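PDB 4US5: luciferase-like monooxygenase from Streptomyces bottropensis, which probably acts as a flavin-dependent monooxygenase of the bacterial luciferase family, incorporating an oxygen atom from molecular oxygen into an organic substrate. Local coordinates for residues Pro14-Leu19 and Arg256-Ala261; Val80-Tyr85 and Arg139-Leu144; Thr205-Phe210 and Pro217-Ile222; His243-Arg248 and Ala266-Pro271. All blocks are in the same frame, centred on the assembly; numbering follows the deposited sequence.

Interaction 1. Residues Pro14-Leu19 and Arg256-Ala261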
loop_
_atom_site.group_PDB
_atom_site.type_symbol
_atom_site.label_atom_id
_atom_site.label_comp_id
_atom_site.label_asym_id
_atom_site.label_seq_id
_atom_site.Cartn_x
_atom_site.Cartn_y
_atom_site.Cartn_z
ATOM N N PRO B 14 9.989 -11.807 9.869
ATOM C CA PRO B 14 11.361 -11.737 10.338
ATOM C C PRO B 14 12.355 -12.000 9.210
ATOM O O PRO B 14 12.058 -12.718 8.264
ATOM C CB PRO B 14 11.421 -12.814 11.428
ATOM C CG PRO B 14 10.197 -13.610 11.292
ATOM C CD PRO B 14 9.237 -12.934 10.430
ATOM N N VAL B 15 13.519 -11.381 9.318
ATOM C CA VAL B 15 14.609 -11.619 8.374
ATOM C C VAL B 15 15.593 -12.544 9.064
ATOM O O VAL B 15 16.017 -12.295 10.217
ATOM C CB VAL B 15 15.298 -10.315 7.988
ATOM C CG1 VAL B 15 16.339 -10.575 6.890
ATOM C CG2 VAL B 15 14.251 -9.290 7.499
ATOM N N VAL B 16 15.939 -13.627 8.387
ATOM C CA VAL B 16 16.642 -14.727 9.045
ATOM C C VAL B 16 18.070 -14.874 8.439
ATOM O O VAL B 16 18.321 -14.524 7.296
ATOM C CB VAL B 16 15.888 -16.040 8.925
ATOM C CG1 VAL B 16 14.423 -15.845 9.373
ATOM C CG2 VAL B 16 15.920 -16.597 7.515
ATOM N N GLU B 17 18.985 -15.328 9.274
ATOM C CA GLU B 17 20.388 -15.456 8.878
ATOM C C GLU B 17 20.540 -16.289 7.626
ATOM O O GLU B 17 19.992 -17.383 7.508
ATOM C CB GLU B 17 21.226 -16.086 9.999
ATOM C CG GLU B 17 22.732 -16.078 9.683
ATOM C CD GLU B 17 23.270 -14.659 9.657
ATOM O OE1 GLU B 17 23.111 -13.928 10.671
ATOM O OE2 GLU B 17 23.806 -14.244 8.620
ATOM N N GLY B 18 21.263 -15.737 6.661
ATOM C CA GLY B 18 21.432 -16.372 5.379
ATOM C C GLY B 18 20.543 -15.861 4.277
ATOM O O GLY B 18 20.823 -16.095 3.111
ATOM N N LEU B 19 19.434 -15.186 4.646
ATOM C CA LEU B 19 18.466 -14.718 3.677
ATOM C C LEU B 19 18.374 -13.204 3.739
ATOM O O LEU B 19 19.118 -12.558 4.461
ATOM C CB LEU B 19 17.107 -15.393 3.929
ATOM C CG LEU B 19 17.067 -16.924 3.776
ATOM C CD1 LEU B 19 15.662 -17.438 3.897
ATOM C CD2 LEU B 19 17.674 -17.388 2.454
ATOM N N ARG B 256 21.260 -8.889 15.394
ATOM C CA ARG B 256 21.482 -9.615 14.159
ATOM C C ARG B 256 20.209 -10.310 13.705
ATOM O O ARG B 256 19.206 -10.309 14.404
ATOM C CB ARG B 256 22.615 -10.630 14.330
ATOM C CG ARG B 256 23.980 -9.959 14.417
ATOM C CD ARG B 256 25.093 -11.009 14.392
ATOM N NE ARG B 256 25.447 -11.550 15.688
ATOM C CZ ARG B 256 26.145 -12.671 15.906
ATOM N NH1 ARG B 256 26.568 -13.461 14.921
ATOM N NH2 ARG B 256 26.398 -13.014 17.140
ATOM N N LEU B 257 20.265 -10.882 12.515
ATOM C CA LEU B 257 19.176 -11.629 11.968
ATOM C C LEU B 257 18.907 -12.868 12.824
ATOM O O LEU B 257 19.773 -13.305 13.588
ATOM C CB LEU B 257 19.487 -12.024 10.526
ATOM C CG LEU B 257 19.886 -10.894 9.552
ATOM C CD1 LEU B 257 20.055 -11.481 8.162
ATOM C CD2 LEU B 257 18.877 -9.759 9.540
ATOM N N LEU B 258 17.689 -13.443 12.700
ATOM C CA LEU B 258 17.372 -14.649 13.447
ATOM C C LEU B 258 18.399 -15.759 13.148
ATOM O O LEU B 258 18.644 -16.092 11.992
ATOM C CB LEU B 258 15.964 -15.163 13.135
ATOM C CG LEU B 258 14.745 -14.444 13.698
ATOM C CD1 LEU B 258 13.503 -15.343 13.509
ATOM C CD2 LEU B 258 14.896 -14.086 15.140
ATOM N N PRO B 259 19.012 -16.339 14.210
ATOM C CA PRO B 259 20.037 -17.371 13.968
ATOM C C PRO B 259 19.475 -18.770 13.617
ATOM O O PRO B 259 18.349 -19.133 14.025
ATOM C CB PRO B 259 20.780 -17.430 15.292
ATOM C CG PRO B 259 19.772 -17.030 16.324
ATOM C CD PRO B 259 18.878 -16.012 15.644
ATOM N N PRO B 260 20.278 -19.586 12.917
ATOM C CA PRO B 260 19.819 -20.943 12.592
ATOM C C PRO B 260 19.668 -21.787 13.841
ATOM O O PRO B 260 20.401 -21.580 14.815
ATOM C CB PRO B 260 20.905 -21.489 11.644
ATOM C CG PRO B 260 21.927 -20.426 11.483
ATOM C CD PRO B 260 21.610 -19.265 12.374
ATOM N N ALA B 261 18.740 -22.744 13.793
ATOM C CA ALA B 261 18.380 -23.535 14.956
ATOM C C ALA B 261 19.571 -24.310 15.538
ATOM O O ALA B 261 19.793 -24.299 16.745
ATOM C CB ALA B 261 17.234 -24.489 14.609
HETATM O O HOH W 1 22.297 -14.400 13.082
HETATM O O HOH W 2 22.957 -10.967 11.139
#
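The loop between strand 6-11 and helix 21-38 of the TIM-barrel-like fold meets the connection between helices 233-251 and 261-268 through a single beta bridge, Val16 with Leu258. Leu258 is gripped twice: its N donates to Val15 O (3.2 Å), in the carbonyl plane and on a lone pair, and its O accepts from Glu17 N over 2.8 Å along a nearly straight bond (166°). Bonding through N and O of Leu258 to the residues on either side of Val16 is the parallel-bridge pattern. Val16 also opens a type II turn to Leu19, with Gly18 at its third position, so the bridge runs into a chain reversal. Leu257 leans across the backbone of Val15 and Val16, CB 3.5 Å from Val15 O, CD2 against Val15 CG1 (3.8 Å) and CD1 near Val16 O; an alanine here would probably lose the packing on Val15 and loosen the cover over these carbonyls. Glu17, with CG anti to its backbone N and the chain bent at chi2, brings OE1 near Leu257 CB, where two waters link it to the Leu257 backbone: water 1 donates to Glu17 OE1 (2.6 Å) and Leu257 O, water 2 to OE1 while accepting from Leu257 N (3.0 Å).

Interaction 2. Residues Val80-Tyr85 and Arg139-Leu144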
loop_
_atom_site.group_PDB
_atom_site.type_symbol
_atom_site.label_atom_id
_atom_site.label_comp_id
_atom_site.label_asym_id
_atom_site.label_seq_id
_atom_site.Cartn_x
_atom_site.Cartn_y
_atom_site.Cartn_z
ATOM N N VAL B 80 -1.322 -1.256 12.094
ATOM C CA VAL B 80 -0.867 0.035 11.628
ATOM C C VAL B 80 -0.602 0.968 12.815
ATOM O O VAL B 80 -1.421 1.107 13.700
ATOM C CB VAL B 80 -1.909 0.673 10.683
ATOM C CG1 VAL B 80 -1.639 2.164 10.487
ATOM C CG2 VAL B 80 -1.890 -0.039 9.354
ATOM N N LEU B 81 0.550 1.618 12.797
ATOM C CA LEU B 81 0.944 2.546 13.884
ATOM C C LEU B 81 0.328 3.939 13.661
ATOM O O LEU B 81 0.945 4.862 13.112
ATOM C CB LEU B 81 2.439 2.585 13.978
ATOM C CG LEU B 81 3.090 1.230 14.160
ATOM C CD1 LEU B 81 4.604 1.398 14.266
ATOM C CD2 LEU B 81 2.541 0.411 15.321
ATOM N N LEU B 82 -0.932 4.047 14.049
ATOM C CA LEU B 82 -1.782 5.157 13.668
ATOM C C LEU B 82 -1.257 6.502 14.182
ATOM O O LEU B 82 -1.525 7.534 13.571
ATOM C CB LEU B 82 -3.205 4.922 14.160
ATOM C CG LEU B 82 -4.237 5.981 13.835
ATOM C CD1 LEU B 82 -4.383 6.233 12.355
ATOM C CD2 LEU B 82 -5.593 5.573 14.442
ATOM N N SER B 83 -0.467 6.478 15.255
ATOM C CA SER B 83 0.094 7.719 15.782
ATOM C C SER B 83 1.018 8.391 14.812
ATOM O O SER B 83 1.327 9.553 14.981
ATOM C CB SER B 83 0.858 7.484 17.072
ATOM O OG SER B 83 -0.005 7.027 18.088
ATOM N N LEU B 84 1.485 7.643 13.799
ATOM C CA LEU B 84 2.438 8.169 12.846
ATOM C C LEU B 84 1.794 8.809 11.631
ATOM O O LEU B 84 2.493 9.406 10.827
ATOM C CB LEU B 84 3.372 7.043 12.341
ATOM C CG LEU B 84 4.153 6.257 13.349
ATOM C CD1 LEU B 84 4.927 5.144 12.618
ATOM C CD2 LEU B 84 5.103 7.163 14.114
ATOM N N TYR B 85 0.486 8.614 11.455
ATOM C CA TYR B 85 -0.172 8.929 10.220
ATOM C C TYR B 85 -1.416 9.784 10.401
ATOM O O TYR B 85 -2.065 9.723 11.413
ATOM C CB TYR B 85 -0.596 7.627 9.531
ATOM C CG TYR B 85 0.551 6.655 9.346
ATOM C CD1 TYR B 85 1.639 6.994 8.545
ATOM C CD2 TYR B 85 0.598 5.472 10.044
ATOM C CE1 TYR B 85 2.715 6.156 8.419
ATOM C CE2 TYR B 85 1.648 4.582 9.882
ATOM C CZ TYR B 85 2.709 4.934 9.065
ATOM O OH TYR B 85 3.729 4.043 8.888
ATOM N N ARG B 139 -7.885 9.400 20.388
ATOM C CA ARG B 139 -8.454 10.467 19.580
ATOM C C ARG B 139 -8.327 10.201 18.065
ATOM O O ARG B 139 -9.269 10.415 17.306
ATOM C CB ARG B 139 -7.759 11.782 19.886
ATOM C CG ARG B 139 -8.435 13.011 19.287
ATOM C CD ARG B 139 -7.570 14.258 19.351
ATOM N NE ARG B 139 -7.309 14.710 20.729
ATOM C CZ ARG B 139 -8.063 15.591 21.408
ATOM N NH1 ARG B 139 -9.157 16.124 20.865
ATOM N NH2 ARG B 139 -7.728 15.935 22.649
ATOM N N ARG B 140 -7.150 9.777 17.641
ATOM C CA ARG B 140 -6.924 9.418 16.220
ATOM C C ARG B 140 -7.823 8.279 15.800
ATOM O O ARG B 140 -8.365 8.257 14.705
ATOM C CB ARG B 140 -5.476 9.010 16.007
ATOM C CG ARG B 140 -4.514 10.142 15.937
ATOM C CD ARG B 140 -3.075 9.646 16.015
ATOM N NE ARG B 140 -2.200 10.787 16.031
ATOM C CZ ARG B 140 -1.777 11.427 14.963
ATOM N NH1 ARG B 140 -2.023 10.973 13.755
ATOM N NH2 ARG B 140 -1.051 12.514 15.114
ATOM N N LEU B 141 -8.005 7.343 16.702
ATOM C CA LEU B 141 -8.834 6.200 16.456
ATOM C C LEU B 141 -10.312 6.604 16.260
ATOM O O LEU B 141 -11.001 6.061 15.399
ATOM C CB LEU B 141 -8.648 5.214 17.619
ATOM C CG LEU B 141 -9.132 3.789 17.540
ATOM C CD1 LEU B 141 -8.725 3.095 16.261
ATOM C CD2 LEU B 141 -8.574 3.038 18.752
ATOM N N GLU B 142 -10.774 7.573 17.032
ATOM C CA GLU B 142 -12.112 8.149 16.826
ATOM C C GLU B 142 -12.207 8.871 15.498
ATOM O O GLU B 142 -13.207 8.783 14.803
ATOM C CB GLU B 142 -12.459 9.208 17.919
ATOM C CG GLU B 142 -13.904 9.079 18.408
ATOM C CD GLU B 142 -14.037 8.012 19.453
ATOM O OE1 GLU B 142 -13.889 8.345 20.664
ATOM O OE2 GLU B 142 -14.303 6.851 19.056
ATOM N N GLN B 143 -11.179 9.642 15.173
ATOM C CA GLN B 143 -11.137 10.331 13.889
ATOM C C GLN B 143 -11.189 9.331 12.728
ATOM O O GLN B 143 -11.877 9.538 11.737
ATOM C CB GLN B 143 -9.854 11.111 13.742
ATOM C CG GLN B 143 -9.731 12.411 14.482
ATOM C CD GLN B 143 -8.464 13.123 14.046
ATOM O OE1 GLN B 143 -7.374 12.798 14.511
ATOM N NE2 GLN B 143 -8.588 14.037 13.084
ATOM N N LEU B 144 -10.426 8.255 12.854
ATOM C CA LEU B 144 -10.401 7.198 11.823
ATOM C C LEU B 144 -11.791 6.619 11.652
ATOM O O LEU B 144 -12.262 6.442 10.551
ATOM C CB LEU B 144 -9.400 6.119 12.226
ATOM C CG LEU B 144 -9.323 4.872 11.366
ATOM C CD1 LEU B 144 -9.073 5.229 9.906
ATOM C CD2 LEU B 144 -8.209 3.985 11.908
#
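Apolar packing and the surroundings of one arginine make up this contact between helix 134-147 and the short 3-10 turn that follows strand 74-81, at the C-terminal end of that barrel strand. On the apolar side Leu82 does the work. Its CG is anti to the backbone N (chi1 -179°), which sends CD2 onto the helix, 3.8 Å from Arg140 CB and 4.0 Å from Leu144 CD2. Leu82, Leu141 and Leu144 also share Ile109 of strand 105-110, so this cluster closes the helix onto the sheet.

The polar side belongs to Arg140, whose chain is extended from CG to NE and passes beside the turn, with CD 3.6 Å from Leu82 O. Its guanidinium then lies flat under a carbonyl: Ser83 O stands over one face, 3.6 Å from Arg140 CZ. Tyr85 O sits at the edge, near the plane, and only 2.7 Å from Arg140 NH1, yet the angle is too poor for a hydrogen bond. The strong partners are charged and come from two chains: NE pairs with Asp136, and NH1 with Asp125 of the second subunit.

Two carboxylates and the carbonyl oxygens crowded round this buried group would be expected to keep Arg140 protonated, making it a charged link between the turn, its own helix and the dimer partner.

Interaction 3. Residues Thr205-Phe210 and Pro217-Ile222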
loop_
_atom_site.group_PDB
_atom_site.type_symbol
_atom_site.label_atom_id
_atom_site.label_comp_id
_atom_site.label_asym_id
_atom_site.label_seq_id
_atom_site.Cartn_x
_atom_site.Cartn_y
_atom_site.Cartn_z
ATOM N N THR B 205 -10.303 -7.386 32.137
ATOM C CA THR B 205 -10.675 -5.970 32.088
ATOM C C THR B 205 -11.413 -5.602 30.819
ATOM O O THR B 205 -12.452 -4.907 30.852
ATOM C CB THR B 205 -9.438 -5.078 32.237
ATOM O OG1 THR B 205 -8.878 -5.295 33.535
ATOM C CG2 THR B 205 -9.776 -3.603 32.102
ATOM N N TYR B 206 -10.913 -6.088 29.684
ATOM C CA TYR B 206 -11.576 -5.872 28.406
ATOM C C TYR B 206 -13.034 -6.328 28.441
ATOM O O TYR B 206 -13.945 -5.587 28.038
ATOM C CB TYR B 206 -10.841 -6.629 27.268
ATOM C CG TYR B 206 -11.553 -6.577 25.961
ATOM C CD1 TYR B 206 -11.795 -5.358 25.329
ATOM C CD2 TYR B 206 -11.932 -7.723 25.305
ATOM C CE1 TYR B 206 -12.445 -5.301 24.100
ATOM C CE2 TYR B 206 -12.575 -7.672 24.083
ATOM C CZ TYR B 206 -12.825 -6.465 23.480
ATOM O OH TYR B 206 -13.466 -6.437 22.256
ATOM N N ARG B 207 -13.247 -7.543 28.902
ATOM C CA ARG B 207 -14.571 -8.126 28.970
ATOM C C ARG B 207 -15.456 -7.426 29.989
ATOM O O ARG B 207 -16.604 -7.121 29.687
ATOM C CB ARG B 207 -14.505 -9.620 29.257
ATOM C CG ARG B 207 -14.058 -10.414 28.030
ATOM C CD ARG B 207 -13.908 -11.877 28.324
ATOM N NE ARG B 207 -12.819 -12.093 29.261
ATOM C CZ ARG B 207 -12.577 -13.237 29.863
ATOM N NH1 ARG B 207 -13.343 -14.301 29.607
ATOM N NH2 ARG B 207 -11.555 -13.329 30.710
ATOM N N ALA B 208 -14.925 -7.180 31.177
ATOM C CA ALA B 208 -15.712 -6.544 32.271
ATOM C C ALA B 208 -16.153 -5.104 31.943
ATOM O O ALA B 208 -17.317 -4.751 32.145
ATOM C CB ALA B 208 -14.917 -6.556 33.545
ATOM N N ALA B 209 -15.236 -4.301 31.411
ATOM C CA ALA B 209 -15.489 -2.902 31.095
ATOM C C ALA B 209 -16.156 -2.664 29.721
ATOM O O ALA B 209 -16.456 -1.520 29.360
ATOM C CB ALA B 209 -14.190 -2.115 31.195
ATOM N N PHE B 210 -16.394 -3.727 28.959
ATOM C CA PHE B 210 -16.830 -3.569 27.574
ATOM C C PHE B 210 -18.116 -2.744 27.483
ATOM O O PHE B 210 -19.119 -3.076 28.118
ATOM C CB PHE B 210 -17.040 -4.926 26.900
ATOM C CG PHE B 210 -17.254 -4.838 25.408
ATOM C CD1 PHE B 210 -16.182 -4.594 24.545
ATOM C CD2 PHE B 210 -18.517 -4.994 24.869
ATOM C CE1 PHE B 210 -16.380 -4.509 23.174
ATOM C CE2 PHE B 210 -18.719 -4.907 23.502
ATOM C CZ PHE B 210 -17.642 -4.676 22.646
ATOM N N PRO B 217 -21.599 -5.670 19.343
ATOM C CA PRO B 217 -22.479 -5.728 20.517
ATOM C C PRO B 217 -21.869 -6.422 21.723
ATOM O O PRO B 217 -22.307 -6.187 22.841
ATOM C CB PRO B 217 -23.667 -6.531 20.015
ATOM C CG PRO B 217 -23.110 -7.415 18.970
ATOM C CD PRO B 217 -22.070 -6.562 18.278
ATOM N N SER B 218 -20.885 -7.296 21.486
ATOM C CA SER B 218 -20.245 -8.063 22.571
ATOM C C SER B 218 -18.699 -8.037 22.413
ATOM O O SER B 218 -18.191 -7.732 21.311
ATOM C CB SER B 218 -20.782 -9.489 22.559
ATOM O OG SER B 218 -20.640 -10.047 21.276
ATOM N N PRO B 219 -17.954 -8.317 23.497
ATOM C CA PRO B 219 -16.488 -8.347 23.397
ATOM C C PRO B 219 -16.034 -9.312 22.314
ATOM O O PRO B 219 -16.646 -10.355 22.114
ATOM C CB PRO B 219 -16.045 -8.833 24.783
ATOM C CG PRO B 219 -17.203 -8.535 25.689
ATOM C CD PRO B 219 -18.423 -8.677 24.848
ATOM N N ARG B 220 -14.979 -8.949 21.592
ATOM C CA ARG B 220 -14.411 -9.816 20.575
ATOM C C ARG B 220 -12.893 -9.912 20.825
ATOM O O ARG B 220 -12.133 -9.172 20.253
ATOM C CB ARG B 220 -14.694 -9.243 19.192
ATOM C CG ARG B 220 -16.183 -9.133 18.866
ATOM C CD ARG B 220 -16.782 -10.432 18.313
ATOM N NE ARG B 220 -15.843 -11.146 17.447
ATOM C CZ ARG B 220 -15.541 -10.779 16.201
ATOM N NH1 ARG B 220 -16.086 -9.693 15.667
ATOM N NH2 ARG B 220 -14.678 -11.500 15.483
ATOM N N PRO B 221 -12.482 -10.792 21.746
ATOM C CA PRO B 221 -11.088 -10.888 22.124
ATOM C C PRO B 221 -10.293 -11.906 21.292
ATOM O O PRO B 221 -10.734 -13.049 21.094
ATOM C CB PRO B 221 -11.156 -11.312 23.616
ATOM C CG PRO B 221 -12.594 -11.619 23.918
ATOM C CD PRO B 221 -13.330 -11.625 22.621
ATOM N N ILE B 222 -9.101 -11.494 20.880
ATOM C CA ILE B 222 -8.099 -12.369 20.298
ATOM C C ILE B 222 -6.882 -12.345 21.225
ATOM O O ILE B 222 -6.511 -11.283 21.738
ATOM C CB ILE B 222 -7.673 -11.838 18.892
ATOM C CG1 ILE B 222 -8.786 -12.133 17.896
ATOM C CG2 ILE B 222 -6.359 -12.449 18.440
ATOM C CD1 ILE B 222 -8.481 -11.683 16.475
#
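CB of Tyr206, on helix 199-209, points toward residues 217-222, and CG anti to the backbone N (chi1 173°) carries the ring on to them. One side of the ring then runs along two prolines. CD2 lies 4.0 Å from Pro221 CB, and CE2, one atom further out, touches both Pro219 CB (3.7 Å) and Pro221 CB (3.9 Å). Pro221 meets the ring at its edge, the two side chains crossing at about a right angle. At the tip, Tyr206 OH accepts from Arg220 N over 3.0 Å; the bond is almost straight (170°), and that N lies near the ring plane. The hydroxyl has a second backbone partner in Leu186 O, to which it donates, so this buried oxygen is held between the segment entering one strand and the one leading to another. These are the two strands of the beta-alpha-beta unit of strand 188-191, helix 199-209 and strand 221-229, a repeating element of the TIM barrel.

Phe210, four residues on from Tyr206, packs on the CG, CD and N side of Pro219, while Tyr206 touches CB. Its ring carries Pro219 N over one face, offset toward the rim, and Pro219 CD makes a CH-pi contact 4.1 Å from the ring centroid of Phe210, 28° off the normal. Phe210 CE2 comes to 3.3 Å from Ser218 C, a tight fit of the ring against the peptide. Arg207 CG approaches Pro219 CB at 4.1 Å. Arg220 turns its tip away from the helix, to Glu308.

Interaction 4. Residues His243-Arg248 and Ala266-Pro271; sequences HRLFHR and AEMDKP
Two successive bends, chi2 (-55°) and chi3 (-57°), curl the selenomethionine Met268 so that its SE and CE come to lie between two arginines of helix 233-251. Arg248 meets it tip to tip: its CG is anti to the backbone N, and a turn at chi3 (-76°) lays the guanidinium flat over the selenium, with NE 3.7 Å from Met268 SE. Pro271 O lies over the opposite face, so the group is enclosed from above and below while its rim makes the hydrogen bonds. Arg248 NH2 donates to Lys270 O (2.9 Å), close to the guanidinium plane and within the carbonyl plane. The bond from Arg248 NH1 to Glu267 O is shorter, 2.7 Å, but bent, the donor standing above the carbonyl plane; the same oxygen also accepts from Lys270 N.

The contact is thereby a helix-helix junction in the excursion between strands 221-229 and 286-289 of the barrel, where Arg248 fastens Glu267 of helix 261-268 and the chain at Lys270. A leucine here removes both carbonyl bonds and the one from NE to Pro273 O, and would probably loosen the hold on the chain at Lys270.

Arg244 flanks Met268 on its other side, presenting a guanidinium face to the side chain, with NH1 3.7 Å from Met268 CB. In the plane of that group, water 4 accepts from Arg244 NH2 (3.1 Å), which also forms a salt bridge with Asp274. Leu245, next in sequence to Arg244, sets CD1 against Met268 SE (4.0 Å) and Glu267 CB (3.9 Å).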
loop_
_atom_site.group_PDB
_atom_site.type_symbol
_atom_site.label_atom_id
_atom_site.label_comp_id
_atom_site.label_asym_id
_atom_site.label_seq_id
_atom_site.Cartn_x
_atom_site.Cartn_y
_atom_site.Cartn_z
ATOM N N HIS B 243 14.952 -18.569 18.880
ATOM C CA HIS B 243 14.351 -17.487 19.616
ATOM C C HIS B 243 15.093 -17.211 20.929
ATOM O O HIS B 243 15.248 -16.065 21.345
ATOM C CB HIS B 243 12.902 -17.817 19.892
ATOM C CG HIS B 243 12.040 -16.617 20.007
ATOM N ND1 HIS B 243 10.676 -16.699 20.030
ATOM C CD2 HIS B 243 12.341 -15.301 20.062
ATOM C CE1 HIS B 243 10.169 -15.482 20.120
ATOM N NE2 HIS B 243 11.160 -14.616 20.093
ATOM N N ARG B 244 15.455 -18.289 21.608
ATOM C CA ARG B 244 16.183 -18.192 22.842
ATOM C C ARG B 244 17.483 -17.396 22.626
ATOM O O ARG B 244 17.809 -16.501 23.423
ATOM C CB ARG B 244 16.481 -19.580 23.375
ATOM C CG ARG B 244 15.269 -20.341 23.849
ATOM C CD ARG B 244 15.626 -21.751 24.264
ATOM N NE ARG B 244 16.481 -21.735 25.446
ATOM C CZ ARG B 244 17.436 -22.616 25.704
ATOM N NH1 ARG B 244 17.676 -23.623 24.885
ATOM N NH2 ARG B 244 18.185 -22.463 26.810
ATOM N N LEU B 245 18.219 -17.755 21.582
ATOM C CA LEU B 245 19.525 -17.097 21.288
ATOM C C LEU B 245 19.312 -15.668 20.841
ATOM O O LEU B 245 20.082 -14.791 21.201
ATOM C CB LEU B 245 20.297 -17.868 20.224
ATOM C CG LEU B 245 21.653 -17.271 19.789
ATOM C CD1 LEU B 245 22.561 -17.093 20.992
ATOM C CD2 LEU B 245 22.312 -18.145 18.734
ATOM N N PHE B 246 18.217 -15.416 20.107
ATOM C CA PHE B 246 17.906 -14.043 19.709
ATOM C C PHE B 246 17.743 -13.196 20.951
ATOM O O PHE B 246 18.268 -12.084 21.029
ATOM C CB PHE B 246 16.640 -13.987 18.818
ATOM C CG PHE B 246 16.307 -12.607 18.295
ATOM C CD1 PHE B 246 16.992 -12.059 17.234
ATOM C CD2 PHE B 246 15.290 -11.869 18.890
ATOM C CE1 PHE B 246 16.694 -10.788 16.758
ATOM C CE2 PHE B 246 14.970 -10.599 18.428
ATOM C CZ PHE B 246 15.660 -10.060 17.350
ATOM N N HIS B 247 17.097 -13.737 21.976
ATOM C CA HIS B 247 16.957 -12.971 23.213
ATOM C C HIS B 247 18.270 -12.767 23.970
ATOM O O HIS B 247 18.484 -11.718 24.533
ATOM C CB HIS B 247 15.940 -13.599 24.161
ATOM C CG HIS B 247 14.573 -13.052 23.992
ATOM N ND1 HIS B 247 13.741 -13.467 22.978
ATOM C CD2 HIS B 247 13.907 -12.080 24.658
ATOM C CE1 HIS B 247 12.617 -12.779 23.028
ATOM N NE2 HIS B 247 12.677 -11.966 24.068
ATOM N N ARG B 248 19.095 -13.805 24.035
ATOM C CA ARG B 248 20.419 -13.683 24.686
ATOM C C ARG B 248 21.172 -12.554 24.017
ATOM O O ARG B 248 21.740 -11.679 24.686
ATOM C CB ARG B 248 21.221 -14.989 24.572
ATOM C CG ARG B 248 22.692 -14.821 24.945
ATOM C CD ARG B 248 23.482 -16.109 24.800
ATOM N NE ARG B 248 23.228 -17.048 25.895
ATOM C CZ ARG B 248 23.813 -18.236 26.006
ATOM N NH1 ARG B 248 24.701 -18.638 25.111
ATOM N NH2 ARG B 248 23.536 -19.010 27.031
ATOM N N ALA B 266 23.561 -25.173 20.048
ATOM C CA ALA B 266 24.950 -25.189 20.530
ATOM C C ALA B 266 25.273 -24.008 21.416
ATOM O O ALA B 266 25.806 -24.185 22.517
ATOM C CB ALA B 266 25.918 -25.244 19.349
ATOM N N GLU B 267 24.931 -22.801 20.971
ATOM C CA GLU B 267 25.159 -21.605 21.790
ATOM C C GLU B 267 24.444 -21.628 23.129
ATOM O O GLU B 267 24.999 -21.191 24.141
ATOM C CB GLU B 267 24.771 -20.320 21.035
ATOM C CG GLU B 267 25.721 -19.928 19.923
ATOM C CD GLU B 267 27.136 -19.699 20.448
ATOM O OE1 GLU B 267 27.348 -18.724 21.205
ATOM O OE2 GLU B 267 28.008 -20.538 20.150
HETATM N N MSE B 268 23.179 -22.066 23.144
HETATM C CA MSE B 268 22.400 -21.964 24.372
HETATM C C MSE B 268 22.827 -23.020 25.369
HETATM O O MSE B 268 22.506 -22.910 26.536
HETATM C CB MSE B 268 20.908 -22.064 24.098
HETATM C CG MSE B 268 20.431 -20.858 23.274
HETATM SE SE MSE B 268 20.825 -19.113 24.041
HETATM C CE MSE B 268 19.952 -19.279 25.792
ATOM N N ASP B 269 23.540 -24.048 24.911
ATOM C CA ASP B 269 24.137 -25.031 25.832
ATOM C C ASP B 269 25.351 -24.459 26.582
ATOM O O ASP B 269 25.800 -25.048 27.568
ATOM C CB ASP B 269 24.531 -26.325 25.092
ATOM C CG ASP B 269 23.332 -27.229 24.786
ATOM O OD1 ASP B 269 22.291 -27.092 25.444
ATOM O OD2 ASP B 269 23.433 -28.055 23.863
ATOM N N LYS B 270 25.884 -23.330 26.124
ATOM C CA LYS B 270 26.996 -22.688 26.798
ATOM C C LYS B 270 26.480 -21.687 27.819
ATOM O O LYS B 270 25.385 -21.148 27.667
ATOM C CB LYS B 270 27.907 -21.976 25.800
ATOM C CG LYS B 270 28.434 -22.856 24.667
ATOM C CD LYS B 270 28.825 -22.019 23.454
ATOM C CE LYS B 270 29.449 -22.860 22.308
ATOM N NZ LYS B 270 30.289 -22.045 21.377
ATOM N N PRO B 271 27.281 -21.423 28.865
ATOM C CA PRO B 271 26.918 -20.431 29.868
ATOM C C PRO B 271 26.646 -19.062 29.246
ATOM O O PRO B 271 27.261 -18.705 28.231
ATOM C CB PRO B 271 28.160 -20.361 30.772
ATOM C CG PRO B 271 28.865 -21.668 30.578
ATOM C CD PRO B 271 28.567 -22.096 29.170
HETATM O O HOH W 3 20.300 -25.613 23.773
HETATM O O HOH W 4 20.232 -24.806 26.945
#

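Interactions 1 and 4 form one neighbourhood, their centres about 14 Å apart: Phe246 and Leu245 pack on Leu258 and Pro259, so helix 233-251 carries a segment of interaction 4 and packs against the loop of interaction 1, and along the chain the segments of the two alternate. Interactions 2 and 3 lie away from that neighbourhood, with centres about 21 Å apart, and both reach the parallel sheet of the barrel; each is nested within the long loop closed by interaction 1. Interaction 3 sits about 37 Å from interaction 1 on the opposite side of the chain's centre. Together they bind peripheral helices and loops round the common barrel, with interaction 2 alone extending to the second subunit.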